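Local coordinates for protein cytosolic IMP-GMP specific 5'-nucleotidase (Legionella pneumophila subsp. pneumophila, PDB 4OHF) that probably removes the 5'-phosphate from purine nucleoside monophosphates such as IMP and GMP by hydrolysis, as a magnesium-dependent cytosolic nucleotidase of the HAD clan, at residues G21-H26 with I301-Y306. Sequence-based numbering, arbitrary orientation.
With MG (magnesium ion), chain J; PO4 (phosphate ion), chain H.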
loop_
_atom_site.group_PDB
_atom_site.type_symbol
_atom_site.label_atom_id
_atom_site.label_comp_id
_atom_site.label_asym_id
_atom_site.label_seq_id
_atom_site.Cartn_x
_atom_site.Cartn_y
_atom_site.Cartn_z
ATOM N N GLY B 21 -9.529 -10.493 30.590
ATOM C CA GLY B 21 -10.444 -9.498 30.063
ATOM C C GLY B 21 -11.563 -10.176 29.303
ATOM O O GLY B 21 -11.316 -10.965 28.388
ATOM N N LEU B 22 -12.798 -9.871 29.685
ATOM C CA LEU B 22 -13.949 -10.485 29.038
ATOM C C LEU B 22 -14.792 -9.531 28.222
ATOM O O LEU B 22 -15.158 -8.455 28.683
ATOM C CB LEU B 22 -14.865 -11.152 30.073
ATOM C CG LEU B 22 -14.276 -12.243 30.971
ATOM C CD1 LEU B 22 -15.302 -12.647 32.042
ATOM C CD2 LEU B 22 -13.869 -13.437 30.122
ATOM N N ASP B 23 -15.095 -9.955 27.004
ATOM C CA ASP B 23 -15.967 -9.234 26.091
ATOM C C ASP B 23 -17.337 -9.478 26.734
ATOM O O ASP B 23 -17.578 -10.559 27.248
ATOM C CB ASP B 23 -15.856 -9.903 24.717
ATOM C CG ASP B 23 -16.964 -9.514 23.764
ATOM O OD1 ASP B 23 -18.143 -9.805 24.041
ATOM O OD2 ASP B 23 -16.647 -8.927 22.714
ATOM N N MET B 24 -18.232 -8.498 26.733
ATOM C CA MET B 24 -19.539 -8.712 27.362
ATOM C C MET B 24 -20.618 -9.352 26.482
ATOM O O MET B 24 -21.020 -10.493 26.719
ATOM C CB MET B 24 -20.087 -7.407 27.944
ATOM C CG MET B 24 -21.469 -7.567 28.528
ATOM S SD MET B 24 -22.191 -6.060 29.252
ATOM C CE MET B 24 -22.655 -5.151 27.796
ATOM N N ASP B 25 -21.100 -8.629 25.479
ATOM C CA ASP B 25 -22.144 -9.162 24.620
ATOM C C ASP B 25 -21.683 -10.338 23.765
ATOM O O ASP B 25 -20.870 -10.179 22.866
ATOM C CB ASP B 25 -22.718 -8.046 23.739
ATOM C CG ASP B 25 -23.447 -6.977 24.551
ATOM O OD1 ASP B 25 -24.458 -7.293 25.216
ATOM O OD2 ASP B 25 -23.000 -5.813 24.531
ATOM N N HIS B 26 -22.208 -11.519 24.082
ATOM C CA HIS B 26 -21.923 -12.791 23.401
ATOM C C HIS B 26 -20.758 -13.592 23.970
ATOM O O HIS B 26 -20.524 -14.720 23.535
ATOM C CB HIS B 26 -21.733 -12.605 21.893
ATOM C CG HIS B 26 -22.914 -11.992 21.211
ATOM N ND1 HIS B 26 -22.979 -10.653 20.884
ATOM C CD2 HIS B 26 -24.107 -12.523 20.844
ATOM C CE1 HIS B 26 -24.157 -10.385 20.350
ATOM N NE2 HIS B 26 -24.860 -11.502 20.312
ATOM N N ILE B 301 -10.818 -12.562 26.127
ATOM C CA ILE B 301 -11.681 -13.534 25.480
ATOM C C ILE B 301 -12.829 -12.843 24.774
ATOM O O ILE B 301 -13.601 -12.113 25.409
ATOM C CB ILE B 301 -12.274 -14.533 26.488
ATOM C CG1 ILE B 301 -11.148 -15.157 27.314
ATOM C CG2 ILE B 301 -13.047 -15.619 25.737
ATOM C CD1 ILE B 301 -11.610 -16.071 28.412
ATOM N N GLY B 302 -12.933 -13.075 23.464
ATOM C CA GLY B 302 -13.992 -12.481 22.659
ATOM C C GLY B 302 -14.838 -13.537 21.956
ATOM O O GLY B 302 -14.629 -14.745 22.153
ATOM N N ASP B 303 -15.789 -13.094 21.134
ATOM C CA ASP B 303 -16.662 -14.012 20.410
ATOM C C ASP B 303 -16.512 -13.930 18.898
ATOM O O ASP B 303 -16.986 -14.801 18.182
ATOM C CB ASP B 303 -18.122 -13.768 20.785
ATOM C CG ASP B 303 -18.462 -12.301 20.851
ATOM O OD1 ASP B 303 -18.301 -11.704 21.926
ATOM O OD2 ASP B 303 -18.874 -11.735 19.829
ATOM N N HIS B 304 -15.860 -12.883 18.406
ATOM C CA HIS B 304 -15.642 -12.754 16.966
ATOM C C HIS B 304 -14.295 -12.117 16.647
ATOM O O HIS B 304 -13.824 -11.285 17.404
ATOM C CB HIS B 304 -16.798 -11.966 16.307
ATOM C CG HIS B 304 -18.081 -12.746 16.220
ATOM N ND1 HIS B 304 -18.959 -12.864 17.279
ATOM C CD2 HIS B 304 -18.597 -13.505 15.222
ATOM C CE1 HIS B 304 -19.955 -13.663 16.939
ATOM N NE2 HIS B 304 -19.759 -14.066 15.696
ATOM N N ILE B 305 -13.676 -12.521 15.535
ATOM C CA ILE B 305 -12.371 -11.984 15.145
ATOM C C ILE B 305 -12.453 -10.549 14.680
ATOM O O ILE B 305 -13.186 -10.237 13.745
ATOM C CB ILE B 305 -11.714 -12.804 14.013
ATOM C CG1 ILE B 305 -11.178 -14.127 14.554
ATOM C CG2 ILE B 305 -10.550 -12.030 13.414
ATOM C CD1 ILE B 305 -12.235 -15.057 15.027
ATOM N N TYR B 306 -11.679 -9.681 15.326
ATOM C CA TYR B 306 -11.647 -8.249 14.997
ATOM C C TYR B 306 -10.939 -7.922 13.684
ATOM O O TYR B 306 -9.836 -7.368 13.681
ATOM C CB TYR B 306 -10.982 -7.460 16.139
ATOM C CG TYR B 306 -11.853 -7.345 17.365
ATOM C CD1 TYR B 306 -12.964 -6.506 17.365
ATOM C CD2 TYR B 306 -11.619 -8.136 18.494
ATOM C CE1 TYR B 306 -13.831 -6.457 18.449
ATOM C CE2 TYR B 306 -12.487 -8.098 19.592
ATOM C CZ TYR B 306 -13.594 -7.253 19.553
ATOM O OH TYR B 306 -14.489 -7.213 20.594
HETATM MG MG MG J . -18.989 -9.607 22.018
HETATM P P PO4 H . -19.286 -6.272 23.384
HETATM O O1 PO4 H . -20.343 -5.349 22.893
HETATM O O2 PO4 H . -19.357 -7.556 22.657
HETATM O O3 PO4 H . -19.481 -6.520 24.839
HETATM O O4 PO4 H . -17.953 -5.663 23.145
HETATM O O HOH W 1 -15.746 -10.308 20.477
HETATM O O HOH W 2 -19.247 -8.483 20.285
#
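With CG of Asp23 anti to the backbone N and CG of Asp303 set between its own N and carbonyl carbon (chi1 43°), two carboxylates that follow neighbouring parallel strands converge on one magnesium ion. This is the metal site of the HAD fold, at the C-terminal edge of the sheet beyond strands 19-22 and 298-302, and it illustrates how a cation would offset the repulsion expected between carboxylates. The carboxylate planes stand 89° apart, and OD1 of Asp23 lies 2.8 Å from OD1 of Asp303, both oxygens binding the magnesium. Asp23 binds through both oxygens, the OD1 bond to the magnesium being 2.2 Å long, whereas Asp303 uses OD1 alone. Asp25 contributes its carbonyl O; its carboxylate turns from the metal to Tyr31 and Ser211. A phosphate oxygen, O2, and a water complete the shell. The phosphate, probably from the crystallisation liquor, accepts at O3 a bond of 2.7 Å from the backbone N of Asp25, and may mimic a substrate's phosphate group. In the strands leading to the metal, Ile301 N donates to Gly21 O (2.8 Å) and Asp23 N to Ile301 O (3.1 Å), fixing the strand ends; Leu22 and Ile301 lie side by side against Leu434 of helix 434-438. Another water, not bound to the metal, donates to Asp23 OD2 and accepts from Asp303 N. Thr27 holds Asp303 OD1, while the other oxygen of that carboxylate, OD2, offers its anti lone pair to His304 ND1, 2.8 Å away in the imidazole plane, in a nearly straight hydrogen bond, N-H...O angle 172°.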